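Local coordinates for protein Ispd/ispf bifunctional enzyme (Campylobacter jejuni, PDB 1W55) that catalyses two non-consecutive steps of isoprenoid precursor synthesis, cytidylyl transfer from CTP to methylerythritol phosphate and later cyclisation of the phosphorylated product with release of CMP, at residues E78-K81 with K82-L86. Sequence-based numbering, arbitrary orientation.
Sequences ESLK and KALEL. With C (cytidine-5'-monophosphate), chain D.
The flat peptide carbonyl of Glu78 is approached by Lys82 from both sides of its plane: the backbone N, bonded to Glu78 O at 3.0 Å, lies on one side, tilted 25° off the plane, while CG of Lys82 rests at 3.3 Å from Glu78 O on the other. Lys82 reaches that position because its CG stands beside its own backbone N (chi1 -65°); a bend further out leads the ammonium to the carbonyls of Glu71 and Gly72, and the carboxylate of Glu78 turns instead to Asp74 N. The next helical i to i+4 bonds follow in order, Ala83 N to Ser79 O and Leu84 N to Leu80 O, the latter 2.9 Å long. Leu84 CG also sits 3.3 Å from Leu80 O, and its CD1 meets Leu80 CG at 4.0 Å, the two side chains crossing at a slant. A water donates to Lys81 O (2.8 Å) and to Glu85 OE2 (2.9 Å), linking the helix backbone to that carboxylate. Near the helix start, Ser79 OG donates to cytosine N3 of the bound CMP at 2.7 Å and is also bonded to Gly73 N, evidence that helix 76-84 helps form the nucleotide pocket. Its buried side packs on the parallel strands 4-9 and 50-54 of the cytidylyltransferase sheet, through Leu80 and Ala83 on Ile7 and Ala83 on Val51, while Leu84 also touches helix 153-159.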
ATOM      1  N   GLU A  78      44.877   2.911   6.538  1.00 38.17           N
ATOM      2  CA  GLU A  78      45.799   2.110   5.732  1.00 38.66           C
ATOM      3  C   GLU A  78      45.179   1.561   4.451  1.00 38.02           C
ATOM      4  O   GLU A  78      45.814   1.613   3.396  1.00 39.12           O
ATOM      5  CB  GLU A  78      46.478   0.985   6.513  1.00 38.91           C
ATOM      6  CG  GLU A  78      47.768   0.565   5.812  1.00 44.18           C
ATOM      7  CD  GLU A  78      48.471  -0.638   6.413  1.00 48.44           C
ATOM      8  OE1 GLU A  78      47.916  -1.316   7.303  1.00 47.32           O
ATOM      9  OE2 GLU A  78      49.610  -0.904   5.975  1.00 57.40           O
ATOM     10  N   SER A  79      43.959   1.035   4.524  1.00 37.20           N
ATOM     11  CA  SER A  79      43.270   0.617   3.298  1.00 37.67           C
ATOM     12  C   SER A  79      43.160   1.786   2.332  1.00 37.15           C
ATOM     13  O   SER A  79      43.437   1.648   1.141  1.00 39.13           O
ATOM     14  CB  SER A  79      41.883   0.052   3.603  1.00 37.37           C
ATOM     15  OG  SER A  79      41.972  -1.039   4.505  1.00 39.93           O
ATOM     16  N   LEU A  80      42.783   2.944   2.867  1.00 37.80           N
ATOM     17  CA  LEU A  80      42.640   4.169   2.089  1.00 38.49           C
ATOM     18  C   LEU A  80      43.958   4.584   1.423  1.00 38.55           C
ATOM     19  O   LEU A  80      43.993   4.881   0.225  1.00 37.43           O
ATOM     20  CB  LEU A  80      42.103   5.309   2.980  1.00 37.06           C
ATOM     21  CG  LEU A  80      41.854   6.654   2.272  1.00 38.24           C
ATOM     22  CD1 LEU A  80      41.075   6.491   0.944  1.00 34.58           C
ATOM     23  CD2 LEU A  80      41.133   7.622   3.199  1.00 34.48           C
ATOM     24  N   LYS A  81      45.031   4.596   2.211  1.00 40.12           N
ATOM     25  CA  LYS A  81      46.353   4.983   1.725  1.00 40.77           C
ATOM     26  C   LYS A  81      46.799   4.099   0.566  1.00 40.64           C
ATOM     27  O   LYS A  81      47.323   4.595  -0.442  1.00 40.77           O
ATOM     28  CB  LYS A  81      47.375   4.950   2.875  1.00 41.67           C
ATOM     29  CG  LYS A  81      48.837   5.064   2.443  1.00 42.77           C
ATOM     30  CD  LYS A  81      49.774   5.081   3.649  1.00 44.95           C
ATOM     31  CE  LYS A  81      51.136   5.673   3.281  1.00 45.68           C
ATOM     32  NZ  LYS A  81      51.886   6.074   4.506  1.00 52.82           N
ATOM     33  N   LYS A  82      46.589   2.792   0.701  1.00 40.48           N
ATOM     34  CA  LYS A  82      46.942   1.855  -0.366  1.00 40.67           C
ATOM     35  C   LYS A  82      46.114   2.102  -1.622  1.00 40.20           C
ATOM     36  O   LYS A  82      46.650   2.107  -2.727  1.00 39.98           O
ATOM     37  CB  LYS A  82      46.784   0.407   0.095  1.00 41.88           C
ATOM     38  CG  LYS A  82      47.741  -0.009   1.212  1.00 42.43           C
ATOM     39  CD  LYS A  82      47.335  -1.354   1.809  1.00 46.20           C
ATOM     40  CE  LYS A  82      47.605  -2.503   0.829  1.00 49.13           C
ATOM     41  NZ  LYS A  82      47.263  -3.830   1.414  1.00 48.64           N
ATOM     42  N   ALA A  83      44.815   2.331  -1.453  1.00 40.72           N
ATOM     43  CA  ALA A  83      43.934   2.568  -2.602  1.00 40.66           C
ATOM     44  C   ALA A  83      44.247   3.884  -3.311  1.00 40.90           C
ATOM     45  O   ALA A  83      44.078   3.989  -4.528  1.00 40.45           O
ATOM     46  CB  ALA A  83      42.472   2.519  -2.178  1.00 39.42           C
ATOM     47  N   LEU A  84      44.686   4.888  -2.551  1.00 40.62           N
ATOM     48  CA  LEU A  84      45.060   6.184  -3.139  1.00 42.37           C
ATOM     49  C   LEU A  84      46.210   6.107  -4.152  1.00 43.98           C
ATOM     50  O   LEU A  84      46.256   6.903  -5.087  1.00 44.70           O
ATOM     51  CB  LEU A  84      45.382   7.220  -2.055  1.00 40.84           C
ATOM     52  CG  LEU A  84      44.194   7.835  -1.309  1.00 39.16           C
ATOM     53  CD1 LEU A  84      44.652   8.461  -0.007  1.00 37.35           C
ATOM     54  CD2 LEU A  84      43.461   8.858  -2.170  1.00 39.88           C
ATOM     55  N   GLU A  85      47.117   5.144  -3.985  1.00 45.74           N
ATOM     56  CA  GLU A  85      48.225   4.966  -4.928  1.00 48.81           C
ATOM     57  C   GLU A  85      47.725   4.583  -6.326  1.00 49.94           C
ATOM     58  O   GLU A  85      48.485   4.621  -7.298  1.00 51.74           O
ATOM     59  CB  GLU A  85      49.252   3.953  -4.399  1.00 47.81           C
ATOM     60  CG  GLU A  85      50.087   4.476  -3.235  1.00 53.61           C
ATOM     61  CD  GLU A  85      50.823   5.780  -3.557  1.00 61.87           C
ATOM     62  OE1 GLU A  85      51.862   5.730  -4.257  1.00 66.26           O
ATOM     63  OE2 GLU A  85      50.366   6.860  -3.113  1.00 61.64           O
ATOM     64  N   LEU A  86      46.440   4.244  -6.416  1.00 49.49           N
ATOM     65  CA  LEU A  86      45.800   3.927  -7.687  1.00 50.01           C
ATOM     66  C   LEU A  86      45.168   5.170  -8.348  1.00 50.01           C
ATOM     67  O   LEU A  86      44.769   5.129  -9.516  1.00 48.98           O
ATOM     68  CB  LEU A  86      44.751   2.822  -7.475  1.00 50.96           C
ATOM     69  CG  LEU A  86      45.024   1.358  -7.885  1.00 54.33           C
ATOM     70  CD1 LEU A  86      46.503   0.941  -7.825  1.00 55.00           C
ATOM     71  CD2 LEU A  86      44.151   0.367  -7.092  1.00 47.51           C
TER
HETATM   72  OP3   C D1373      33.572   2.322  10.948  1.00 52.52           O
HETATM   73  P     C D1373      34.951   1.771  10.673  1.00 49.00           P
HETATM   74  OP1   C D1373      35.164   0.406  11.278  1.00 49.18           O
HETATM   75  OP2   C D1373      36.077   2.759  10.872  0.33 44.61           O
HETATM   76  O5'   C D1373      34.938   1.420   9.100  1.00 47.45           O
HETATM   77  C5'   C D1373      34.707   2.411   8.109  1.00 43.04           C
HETATM   78  C4'   C D1373      34.876   1.805   6.715  1.00 43.15           C
HETATM   79  O4'   C D1373      36.249   1.501   6.439  1.00 43.71           O
HETATM   80  C3'   C D1373      34.100   0.514   6.539  1.00 41.09           C
HETATM   81  O3'   C D1373      33.421   0.606   5.301  1.00 40.05           O
HETATM   82  C2'   C D1373      35.148  -0.577   6.486  1.00 39.82           C
HETATM   83  O2'   C D1373      34.776  -1.664   5.646  1.00 37.10           O
HETATM   84  C1'   C D1373      36.364   0.163   5.954  1.00 39.65           C
HETATM   85  N1    C D1373      37.599  -0.440   6.452  1.00 40.05           N
HETATM   86  C2    C D1373      38.592  -0.796   5.524  1.00 35.81           C
HETATM   87  O2    C D1373      38.414  -0.591   4.293  1.00 34.29           O
HETATM   88  N3    C D1373      39.731  -1.354   5.981  1.00 37.75           N
HETATM   89  C4    C D1373      39.921  -1.590   7.308  1.00 43.18           C
HETATM   90  N4    C D1373      41.075  -2.163   7.739  1.00 45.18           N
HETATM   91  C5    C D1373      38.944  -1.245   8.236  1.00 40.24           C
HETATM   92  C6    C D1373      37.772  -0.661   7.774  1.00 42.53           C
HETATM   93  O   HOH W   1      48.803   7.004  -0.713  1.00 40.47           O